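Local coordinates for protein transcriptional regulator AcuR (Rhodobacter sphaeroides 2.4.1, PDB 3BRU) that represses transcription of its own operon, probably by binding two operator sequences in the promoter through a TetR-type helix-turn-helix domain, at residues L30-Q33 and S34-A38; E117-R121 and H122-R126; D143-A146 and A147-V151; I187-E190 and G191-R195. All coordinates share one frame; numbering follows the deposited sequence.

All four contacts are local: interactions 1, 3 and 4 each span successive turns of one helix, interaction 2 a helix end and the loop after it. Interaction 1 lies in the DNA-binding domain, at the start of helix 31-45, while interactions 2, 3 and 4 lie within the C-terminal domain. Interaction 2, which ends helix 104-120, comes within about 5 Å of interaction 1 at the nearest atoms. It also packs on interaction 4, where Met119 SE lies 4.1 Å from Ile193 CG1. Interactions 3 and 4 belong to the successive helices 143-167 and 178-199; their centres are 18 Å apart, and both touch the second subunit. Interactions 1 and 4 lie farthest apart, about 28 Å between centres.

Interaction 1. Residues L30-Q33 and S34-A38; sequences LAHQ and SLIRA
Ser34 reaches back one helical turn and holds the carbonyl of Leu30 with two donors. Its backbone N binds Leu30 O at 3.0 Å, nearly in line with the C=O bond. The hydroxyl OG donates to the same Leu30 O at 2.8 Å, but from above the carbonyl plane, 50° out of it. A side-chain torsion that sets OG beside the backbone N (chi1 -60°) hangs the hydroxyl over the preceding turn. With an alanine here, Leu30 O would probably lose its second donor from this residue, and the grip on the first turn would weaken. Further backbone bonds run from Leu35 N to Ala31 O, Ile36 N to His32 O and Arg37 N to Gln33 O.

Leu30 is the N-cap residue of helix 31-45, which precedes the predicted helix-turn-helix motif in this TetR-type domain. Leu35 turns its side chain into that domain, packing on Ile56, Leu57 and Ala60 of helix 53-60.

A CH-pi contact joins His32 and Ile36. The two lie side by side, and Ile36 CG1 sits over one face of the imidazole, 22° off the ring normal. It is displaced toward the rim, where its distance to His32 CE1 is 3.8 Å. The same imidazole also meets the ring of Tyr70.

Among the polar chains, Gln33 bends at chi2 and folds its amide back over the helix, with CD 3.4 Å from Ser34 N and NE2 3.9 Å from Arg37 CB. The Arg37 guanidinium leads away to a salt bridge with Glu41.

Interaction 2. Residues E117-R121 and H122-R126; sequences EGMAR and HGFRR
The Phe124 ring lies with one face against the backbone at the end of helix 104-120. Ala120 CA stands 4.1 Å from the ring centroid in a CH-pi contact, and Ala120 CB reaches CZ of Phe124. At the edge of the same ring comes selenomethionine Met119, its side chain crossing that of Phe124 at about a right angle. This is a Met-aromatic contact, with SE 5.4 Å from the centroid and 76° off the ring normal; the methyl CE bends round to within 3.6 Å of Phe124 CD1. The His122 imidazole is covered on both faces: Arg121 CB lies over one, toward the rim, and Arg126 NH1 over the centre of the other.

The backbone beneath these rings forms a Schellman motif. Phe124 N donates to Met119 O at 2.9 Å, and Gly123 N makes a weak bond to Ala120 O. Gly123, with positive phi, is the C' residue where the chain reverses its twist. Phe124, the next residue, packs on Pro202, while Met119 packs on Ala196 of helix 178-199.

Met119 O also takes a weak bond from His122 N and a bond from a water at 2.7 Å, and this water accepts from Arg126 N at 2.9 Å. Several donors thus converge on one carbonyl at the helix C-terminus, where the helix dipole would probably make it a stronger acceptor.

Interaction 3. Residues D143-A146 and A147-V151; sequences DFRA and ALIGV
The carbonyl of Phe144 points almost straight at the amide of Leu148, and the N to O distance is 2.7 Å. One residue on, Ile149 N donates to Arg145 O at 2.9 Å, with the donor tilted from the carbonyl plane. Next, Gly150 N meets Ala146 O from well above the plane of the Ala146 carbonyl, 36° out of it. A beta carbon on Gly150 would lie tightly against Ala146 O.

On one flank Arg145 and Ile149 lie side by side and point the same way. CG1 of Ile149, anti to its own carbonyl carbon (chi1 -64°), leans back over the previous turn to 3.1 Å from Arg145 O. Its terminal methyl CD1 then touches the aliphatic part of Arg145, 4.0 Å from CG. An alanine in place of Ile149 would probably leave that stem without its lateral support and cost some packing on Glu199 of the second subunit. Beyond the stem the guanidinium is doubly engaged: NE forms a salt bridge with Asp142, and NH2 donates to Leu198 O of the second subunit.

On another flank Leu148 lays CG 3.3 Å from Phe144 O and brings CD1 to 4.4 Å from Phe144 CB. The Phe144 ring itself leads away, to meet Tyr48 edge-to-face, while Leu148 packs on Ile82 and Leu133 of its own chain and on Leu198 of the second subunit.

Helix 143-167 thus packs on helices 74-97 and 129-135 of its own chain and on the second subunit, consistent with the helical dimer interface of TetR-family regulators, in which helices of both subunits pack together.

Interaction 4. Residues I187-E190 and G191-R195; sequences IGWE and GAILR
Trp189 overlaps Ile193, which lies one turn further along helix 178-199. The methyl CD1 of Ile193 rests over one face of the indole, 3.7 Å from the centroid of the five-membered ring and 28° off its normal. It is a CH-pi contact displaced toward the rim, and CD1 comes within 3.3 Å of NE1. Both side-chain torsions contribute: the indole extends with CG anti to the backbone N (chi1 -179°), while Ile193 turns CG1 back alongside its own N (chi1 -75°) and sends CD1 toward the ring. Ala192 adds a looser touch, its CB 4.5 Å from Trp189 CE3.

Beneath the side chains the helical bonds are uneven. Ala192 N donates to Gly188 O at 2.9 Å and Ile193 N to Trp189 O at 3.0 Å, and Leu194 N likewise binds Glu190 O. Gly191 N, by contrast, is shared between Ile187 O at 3.4 Å and Gly188 O at 3.2 Å, both weakly. Gly188 carries no side chain; its counterpart, Gly188 of the second subunit, lies against Ile187 here, and Ile187 of the second subunit against Ala192.

All the touching residues are buried. The indole meets the rings of Phe185 and Trp186 from its own helix and of Phe111 from helix 104-120, and packs on Thr112 and Ala115 of that helix and on Leu205 and Phe208 of helix 203-212. Helix 178-199 is thus held between helices 104-120 and 203-212 of its own chain and the second subunit.

Interaction 1. Residues L30-Q33 and S34-A38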
loop_
_atom_site.group_PDB
_atom_site.type_symbol
_atom_site.label_atom_id
_atom_site.label_comp_id
_atom_site.label_asym_id
_atom_site.label_seq_id
_atom_site.Cartn_x
_atom_site.Cartn_y
_atom_site.Cartn_z
ATOM N N LEU A 30 9.465 6.003 -32.855
ATOM C CA LEU A 30 9.003 5.285 -31.664
ATOM C C LEU A 30 9.419 5.939 -30.314
ATOM O O LEU A 30 9.200 5.349 -29.274
ATOM C CB LEU A 30 9.442 3.801 -31.726
ATOM C CG LEU A 30 8.773 2.809 -32.713
ATOM C CD1 LEU A 30 9.523 1.489 -32.806
ATOM C CD2 LEU A 30 7.313 2.536 -32.368
ATOM N N ALA A 31 10.012 7.139 -30.339
ATOM C CA ALA A 31 10.643 7.717 -29.137
ATOM C C ALA A 31 9.674 7.910 -27.959
ATOM O O ALA A 31 10.017 7.516 -26.824
ATOM C CB ALA A 31 11.410 9.002 -29.442
ATOM N N HIS A 32 8.493 8.500 -28.215
ATOM C CA HIS A 32 7.474 8.669 -27.193
ATOM C C HIS A 32 6.963 7.349 -26.602
ATOM O O HIS A 32 6.926 7.216 -25.361
ATOM C CB HIS A 32 6.295 9.432 -27.739
ATOM C CG HIS A 32 5.292 9.825 -26.699
ATOM N ND1 HIS A 32 4.106 9.148 -26.515
ATOM C CD2 HIS A 32 5.294 10.833 -25.793
ATOM C CE1 HIS A 32 3.419 9.726 -25.544
ATOM N NE2 HIS A 32 4.114 10.754 -25.096
ATOM N N GLN A 33 6.551 6.378 -27.438
ATOM C CA GLN A 33 6.148 5.110 -26.834
ATOM C C GLN A 33 7.250 4.448 -26.033
ATOM O O GLN A 33 6.942 3.842 -25.028
ATOM C CB GLN A 33 5.374 4.124 -27.729
ATOM C CG GLN A 33 6.088 3.093 -28.591
ATOM C CD GLN A 33 6.842 1.938 -27.915
ATOM O OE1 GLN A 33 7.833 1.497 -28.464
ATOM N NE2 GLN A 33 6.379 1.433 -26.786
ATOM N N SER A 34 8.504 4.559 -26.466
ATOM C CA SER A 34 9.611 3.914 -25.780
ATOM C C SER A 34 9.760 4.514 -24.389
ATOM O O SER A 34 10.020 3.783 -23.427
ATOM C CB SER A 34 10.937 4.103 -26.517
ATOM O OG SER A 34 10.858 3.560 -27.800
ATOM N N LEU A 35 9.632 5.841 -24.304
ATOM C CA LEU A 35 9.753 6.588 -23.045
ATOM C C LEU A 35 8.652 6.163 -22.081
ATOM O O LEU A 35 8.948 5.775 -20.947
ATOM C CB LEU A 35 9.739 8.090 -23.290
ATOM C CG LEU A 35 11.039 8.621 -23.909
ATOM C CD1 LEU A 35 10.919 10.111 -24.278
ATOM C CD2 LEU A 35 12.313 8.346 -23.059
ATOM N N ILE A 36 7.403 6.163 -22.553
ATOM C CA ILE A 36 6.278 5.754 -21.727
ATOM C C ILE A 36 6.429 4.302 -21.236
ATOM O O ILE A 36 6.264 4.028 -20.026
ATOM C CB ILE A 36 4.981 5.947 -22.485
ATOM C CG1 ILE A 36 4.756 7.445 -22.772
ATOM C CG2 ILE A 36 3.796 5.258 -21.754
ATOM C CD1 ILE A 36 4.338 8.311 -21.565
ATOM N N ARG A 37 6.754 3.395 -22.168
ATOM C CA ARG A 37 7.028 1.994 -21.863
ATOM C C ARG A 37 8.056 1.825 -20.736
ATOM O O ARG A 37 7.787 1.142 -19.723
ATOM C CB ARG A 37 7.547 1.261 -23.091
ATOM C CG ARG A 37 8.012 -0.170 -22.761
ATOM C CD ARG A 37 6.927 -1.214 -23.024
ATOM N NE ARG A 37 5.583 -0.821 -22.576
ATOM C CZ ARG A 37 4.920 -1.384 -21.559
ATOM N NH1 ARG A 37 5.478 -2.381 -20.873
ATOM N NH2 ARG A 37 3.690 -0.969 -21.240
ATOM N N ALA A 38 9.237 2.417 -20.925
ATOM C CA ALA A 38 10.283 2.342 -19.958
ATOM C C ALA A 38 9.832 2.974 -18.646
ATOM O O ALA A 38 10.210 2.517 -17.592
ATOM C CB ALA A 38 11.537 3.042 -20.495
#

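Interaction 2. Residues E117-R121 and H122-R126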
loop_
_atom_site.group_PDB
_atom_site.type_symbol
_atom_site.label_atom_id
_atom_site.label_comp_id
_atom_site.label_asym_id
_atom_site.label_seq_id
_atom_site.Cartn_x
_atom_site.Cartn_y
_atom_site.Cartn_z
ATOM N N GLU A 117 -3.089 -12.654 -13.339
ATOM C CA GLU A 117 -2.435 -13.182 -14.534
ATOM C C GLU A 117 -1.417 -12.212 -15.111
ATOM O O GLU A 117 -0.322 -12.624 -15.527
ATOM C CB GLU A 117 -3.461 -13.578 -15.601
ATOM C CG GLU A 117 -4.210 -14.873 -15.248
ATOM C CD GLU A 117 -5.526 -15.079 -16.034
ATOM O OE1 GLU A 117 -5.916 -14.189 -16.837
ATOM O OE2 GLU A 117 -6.159 -16.163 -15.854
ATOM N N GLY A 118 -1.781 -10.930 -15.141
ATOM C CA GLY A 118 -0.875 -9.883 -15.547
ATOM C C GLY A 118 0.340 -9.838 -14.646
ATOM O O GLY A 118 1.457 -9.840 -15.126
HETATM N N MSE A 119 0.128 -9.801 -13.331
HETATM C CA MSE A 119 1.247 -9.766 -12.371
HETATM C C MSE A 119 2.147 -11.004 -12.447
HETATM O O MSE A 119 3.365 -10.891 -12.263
HETATM C CB MSE A 119 0.762 -9.594 -10.937
HETATM C CG MSE A 119 0.244 -8.220 -10.541
HETATM SE SE MSE A 119 0.041 -8.275 -8.569
HETATM C CE MSE A 119 1.970 -8.250 -8.008
ATOM N N ALA A 120 1.546 -12.169 -12.687
ATOM C CA ALA A 120 2.265 -13.451 -12.792
ATOM C C ALA A 120 3.278 -13.524 -13.960
ATOM O O ALA A 120 4.242 -14.298 -13.889
ATOM C CB ALA A 120 1.262 -14.615 -12.884
ATOM N N ARG A 121 3.057 -12.714 -15.010
ATOM C CA ARG A 121 3.919 -12.656 -16.194
ATOM C C ARG A 121 5.323 -12.187 -15.879
ATOM O O ARG A 121 6.273 -12.534 -16.593
ATOM C CB ARG A 121 3.372 -11.644 -17.190
ATOM C CG ARG A 121 2.339 -12.119 -18.059
ATOM C CD ARG A 121 1.921 -11.038 -19.034
ATOM N NE ARG A 121 0.486 -11.183 -19.256
ATOM C CZ ARG A 121 -0.357 -10.174 -19.381
ATOM N NH1 ARG A 121 0.099 -8.935 -19.362
ATOM N NH2 ARG A 121 -1.655 -10.411 -19.516
ATOM N N HIS A 122 5.442 -11.322 -14.869
ATOM C CA HIS A 122 6.727 -10.775 -14.514
ATOM C C HIS A 122 7.102 -11.170 -13.115
ATOM O O HIS A 122 7.686 -10.385 -12.392
ATOM C CB HIS A 122 6.739 -9.245 -14.682
ATOM C CG HIS A 122 6.288 -8.795 -16.035
ATOM N ND1 HIS A 122 7.051 -8.980 -17.177
ATOM C CD2 HIS A 122 5.122 -8.231 -16.444
ATOM C CE1 HIS A 122 6.378 -8.537 -18.230
ATOM N NE2 HIS A 122 5.209 -8.070 -17.811
ATOM N N GLY A 123 6.780 -12.398 -12.749
ATOM C CA GLY A 123 7.063 -12.947 -11.422
ATOM C C GLY A 123 6.584 -12.170 -10.191
ATOM O O GLY A 123 7.215 -12.275 -9.144
ATOM N N PHE A 124 5.491 -11.399 -10.301
ATOM C CA PHE A 124 5.010 -10.526 -9.194
ATOM C C PHE A 124 5.973 -9.416 -8.794
ATOM O O PHE A 124 5.862 -8.889 -7.703
ATOM C CB PHE A 124 4.542 -11.334 -7.971
ATOM C CG PHE A 124 3.431 -12.284 -8.307
ATOM C CD1 PHE A 124 2.106 -11.862 -8.268
ATOM C CD2 PHE A 124 3.713 -13.570 -8.751
ATOM C CE1 PHE A 124 1.076 -12.712 -8.655
ATOM C CE2 PHE A 124 2.691 -14.430 -9.135
ATOM C CZ PHE A 124 1.365 -13.982 -9.080
ATOM N N ARG A 125 6.891 -9.049 -9.685
ATOM C CA ARG A 125 7.848 -7.972 -9.451
ATOM C C ARG A 125 7.251 -6.590 -9.785
ATOM O O ARG A 125 7.799 -5.565 -9.399
ATOM C CB ARG A 125 9.113 -8.217 -10.279
ATOM C CG ARG A 125 9.982 -9.365 -9.754
ATOM C CD ARG A 125 11.256 -9.548 -10.593
ATOM N NE ARG A 125 10.917 -9.813 -12.009
ATOM C CZ ARG A 125 10.863 -11.011 -12.612
ATOM N NH1 ARG A 125 11.151 -12.151 -11.968
ATOM N NH2 ARG A 125 10.511 -11.061 -13.894
ATOM N N ARG A 126 6.120 -6.571 -10.491
ATOM C CA ARG A 126 5.506 -5.328 -10.908
ATOM C C ARG A 126 4.117 -5.168 -10.332
ATOM O O ARG A 126 3.235 -6.043 -10.476
ATOM C CB ARG A 126 5.434 -5.244 -12.426
ATOM C CG ARG A 126 6.783 -5.120 -13.119
ATOM C CD ARG A 126 6.579 -4.936 -14.633
ATOM N NE ARG A 126 7.860 -5.124 -15.298
ATOM C CZ ARG A 126 7.990 -5.378 -16.595
ATOM N NH1 ARG A 126 6.909 -5.463 -17.365
ATOM N NH2 ARG A 126 9.198 -5.555 -17.117
HETATM O O HOH W 1 4.444 -8.469 -12.002
#

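Interaction 3. Residues D143-A146 and A147-V151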
loop_
_atom_site.group_PDB
_atom_site.type_symbol
_atom_site.label_atom_id
_atom_site.label_comp_id
_atom_site.label_asym_id
_atom_site.label_seq_id
_atom_site.Cartn_x
_atom_site.Cartn_y
_atom_site.Cartn_z
ATOM N N ASP A 143 1.521 18.360 -7.323
ATOM C CA ASP A 143 0.642 18.028 -8.486
ATOM C C ASP A 143 0.110 16.579 -8.511
ATOM O O ASP A 143 -1.014 16.308 -8.938
ATOM C CB ASP A 143 1.423 18.229 -9.793
ATOM C CG ASP A 143 1.181 19.588 -10.424
ATOM O OD1 ASP A 143 0.613 20.469 -9.743
ATOM O OD2 ASP A 143 1.550 19.789 -11.611
ATOM N N PHE A 144 0.961 15.658 -8.072
ATOM C CA PHE A 144 0.686 14.239 -8.097
ATOM C C PHE A 144 -0.508 13.851 -7.211
ATOM O O PHE A 144 -1.262 12.964 -7.592
ATOM C CB PHE A 144 1.945 13.471 -7.690
ATOM C CG PHE A 144 3.000 13.426 -8.762
ATOM C CD1 PHE A 144 3.548 14.595 -9.283
ATOM C CD2 PHE A 144 3.452 12.222 -9.257
ATOM C CE1 PHE A 144 4.527 14.541 -10.293
ATOM C CE2 PHE A 144 4.442 12.173 -10.247
ATOM C CZ PHE A 144 4.980 13.334 -10.748
ATOM N N ARG A 145 -0.693 14.522 -6.068
ATOM C CA ARG A 145 -1.759 14.176 -5.138
ATOM C C ARG A 145 -3.148 14.072 -5.819
ATOM O O ARG A 145 -3.791 13.008 -5.780
ATOM C CB ARG A 145 -1.775 15.126 -3.923
ATOM C CG ARG A 145 -2.452 14.534 -2.669
ATOM C CD ARG A 145 -2.359 15.451 -1.376
ATOM N NE ARG A 145 -0.968 15.735 -0.969
ATOM C CZ ARG A 145 -0.173 14.882 -0.316
ATOM N NH1 ARG A 145 1.090 15.206 -0.015
ATOM N NH2 ARG A 145 -0.623 13.692 0.037
ATOM N N ALA A 146 -3.583 15.152 -6.457
ATOM C CA ALA A 146 -4.877 15.201 -7.116
ATOM C C ALA A 146 -4.929 14.248 -8.309
ATOM O O ALA A 146 -5.986 13.662 -8.612
ATOM C CB ALA A 146 -5.174 16.633 -7.564
ATOM N N ALA A 147 -3.797 14.095 -8.998
ATOM C CA ALA A 147 -3.767 13.229 -10.162
ATOM C C ALA A 147 -3.935 11.784 -9.697
ATOM O O ALA A 147 -4.757 11.053 -10.249
ATOM C CB ALA A 147 -2.501 13.416 -10.938
ATOM N N LEU A 148 -3.204 11.385 -8.645
ATOM C CA LEU A 148 -3.318 10.012 -8.124
ATOM C C LEU A 148 -4.703 9.731 -7.532
ATOM O O LEU A 148 -5.294 8.679 -7.802
ATOM C CB LEU A 148 -2.230 9.688 -7.115
ATOM C CG LEU A 148 -0.785 9.650 -7.612
ATOM C CD1 LEU A 148 0.092 9.698 -6.335
ATOM C CD2 LEU A 148 -0.505 8.383 -8.564
ATOM N N ILE A 149 -5.215 10.663 -6.739
ATOM C CA ILE A 149 -6.526 10.512 -6.124
ATOM C C ILE A 149 -7.626 10.430 -7.212
ATOM O O ILE A 149 -8.596 9.663 -7.081
ATOM C CB ILE A 149 -6.815 11.645 -5.087
ATOM C CG1 ILE A 149 -5.823 11.575 -3.920
ATOM C CG2 ILE A 149 -8.226 11.505 -4.504
ATOM C CD1 ILE A 149 -5.976 12.732 -2.870
ATOM N N GLY A 150 -7.471 11.214 -8.271
ATOM C CA GLY A 150 -8.417 11.235 -9.382
ATOM C C GLY A 150 -8.597 9.867 -10.013
ATOM O O GLY A 150 -9.736 9.437 -10.264
ATOM N N VAL A 151 -7.489 9.173 -10.271
ATOM C CA VAL A 151 -7.522 7.850 -10.906
ATOM C C VAL A 151 -8.251 6.806 -10.008
ATOM O O VAL A 151 -9.123 6.060 -10.473
ATOM C CB VAL A 151 -6.090 7.383 -11.211
ATOM C CG1 VAL A 151 -6.065 5.995 -11.741
ATOM C CG2 VAL A 151 -5.382 8.357 -12.199
#

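Interaction 4. Residues I187-E190 and G191-R195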
loop_
_atom_site.group_PDB
_atom_site.type_symbol
_atom_site.label_atom_id
_atom_site.label_comp_id
_atom_site.label_asym_id
_atom_site.label_seq_id
_atom_site.Cartn_x
_atom_site.Cartn_y
_atom_site.Cartn_z
ATOM N N ILE A 187 -9.112 0.130 -1.376
ATOM C CA ILE A 187 -8.175 0.184 -0.232
ATOM C C ILE A 187 -7.500 -1.203 -0.058
ATOM O O ILE A 187 -6.282 -1.313 -0.003
ATOM C CB ILE A 187 -8.878 0.565 1.122
ATOM C CG1 ILE A 187 -9.340 2.032 1.172
ATOM C CG2 ILE A 187 -7.994 0.163 2.331
ATOM C CD1 ILE A 187 -10.250 2.360 2.373
ATOM N N GLY A 188 -8.302 -2.253 0.014
ATOM C CA GLY A 188 -7.775 -3.584 0.289
ATOM C C GLY A 188 -6.987 -4.194 -0.845
ATOM O O GLY A 188 -5.939 -4.830 -0.616
ATOM N N TRP A 189 -7.472 -3.986 -2.070
ATOM C CA TRP A 189 -6.789 -4.508 -3.279
ATOM C C TRP A 189 -5.406 -3.919 -3.539
ATOM O O TRP A 189 -4.510 -4.599 -3.938
ATOM C CB TRP A 189 -7.693 -4.317 -4.485
ATOM C CG TRP A 189 -7.157 -4.821 -5.752
ATOM C CD1 TRP A 189 -6.790 -4.077 -6.822
ATOM C CD2 TRP A 189 -6.922 -6.185 -6.102
ATOM N NE1 TRP A 189 -6.347 -4.892 -7.844
ATOM C CE2 TRP A 189 -6.411 -6.195 -7.421
ATOM C CE3 TRP A 189 -7.062 -7.407 -5.420
ATOM C CZ2 TRP A 189 -6.064 -7.387 -8.091
ATOM C CZ3 TRP A 189 -6.716 -8.594 -6.086
ATOM C CH2 TRP A 189 -6.220 -8.569 -7.407
ATOM N N GLU A 190 -5.243 -2.629 -3.307
ATOM C CA GLU A 190 -3.917 -2.012 -3.385
ATOM C C GLU A 190 -2.942 -2.566 -2.324
ATOM O O GLU A 190 -1.726 -2.666 -2.581
ATOM C CB GLU A 190 -4.022 -0.479 -3.285
ATOM C CG GLU A 190 -4.569 0.214 -4.523
ATOM C CD GLU A 190 -3.652 0.109 -5.768
ATOM O OE1 GLU A 190 -2.415 -0.128 -5.639
ATOM O OE2 GLU A 190 -4.178 0.250 -6.897
ATOM N N GLY A 191 -3.471 -2.925 -1.149
ATOM C CA GLY A 191 -2.659 -3.477 -0.071
ATOM C C GLY A 191 -2.310 -4.923 -0.328
ATOM O O GLY A 191 -1.239 -5.397 0.087
ATOM N N ALA A 192 -3.231 -5.651 -0.983
ATOM C CA ALA A 192 -2.969 -7.024 -1.458
ATOM C C ALA A 192 -1.858 -7.039 -2.541
ATOM O O ALA A 192 -0.954 -7.865 -2.497
ATOM C CB ALA A 192 -4.252 -7.676 -1.958
ATOM N N ILE A 193 -1.923 -6.105 -3.491
ATOM C CA ILE A 193 -0.864 -5.946 -4.485
ATOM C C ILE A 193 0.486 -5.609 -3.856
ATOM O O ILE A 193 1.500 -6.212 -4.219
ATOM C CB ILE A 193 -1.227 -4.950 -5.575
ATOM C CG1 ILE A 193 -2.235 -5.577 -6.530
ATOM C CG2 ILE A 193 0.022 -4.562 -6.400
ATOM C CD1 ILE A 193 -3.093 -4.526 -7.176
ATOM N N LEU A 194 0.499 -4.665 -2.918
ATOM C CA LEU A 194 1.686 -4.373 -2.156
ATOM C C LEU A 194 2.338 -5.647 -1.645
ATOM O O LEU A 194 3.558 -5.858 -1.845
ATOM C CB LEU A 194 1.342 -3.439 -0.991
ATOM C CG LEU A 194 2.464 -2.876 -0.123
ATOM C CD1 LEU A 194 1.993 -1.531 0.614
ATOM C CD2 LEU A 194 3.092 -3.896 0.879
ATOM N N ARG A 195 1.510 -6.486 -1.004
ATOM C CA ARG A 195 1.928 -7.718 -0.342
ATOM C C ARG A 195 2.333 -8.833 -1.304
ATOM O O ARG A 195 3.252 -9.599 -1.000
ATOM C CB ARG A 195 0.845 -8.196 0.633
ATOM C CG ARG A 195 0.780 -7.394 1.962
ATOM C CD ARG A 195 1.969 -7.655 2.883
ATOM N NE ARG A 195 1.953 -9.012 3.420
ATOM C CZ ARG A 195 1.274 -9.400 4.494
ATOM N NH1 ARG A 195 0.533 -8.524 5.185
ATOM N NH2 ARG A 195 1.325 -10.682 4.862
#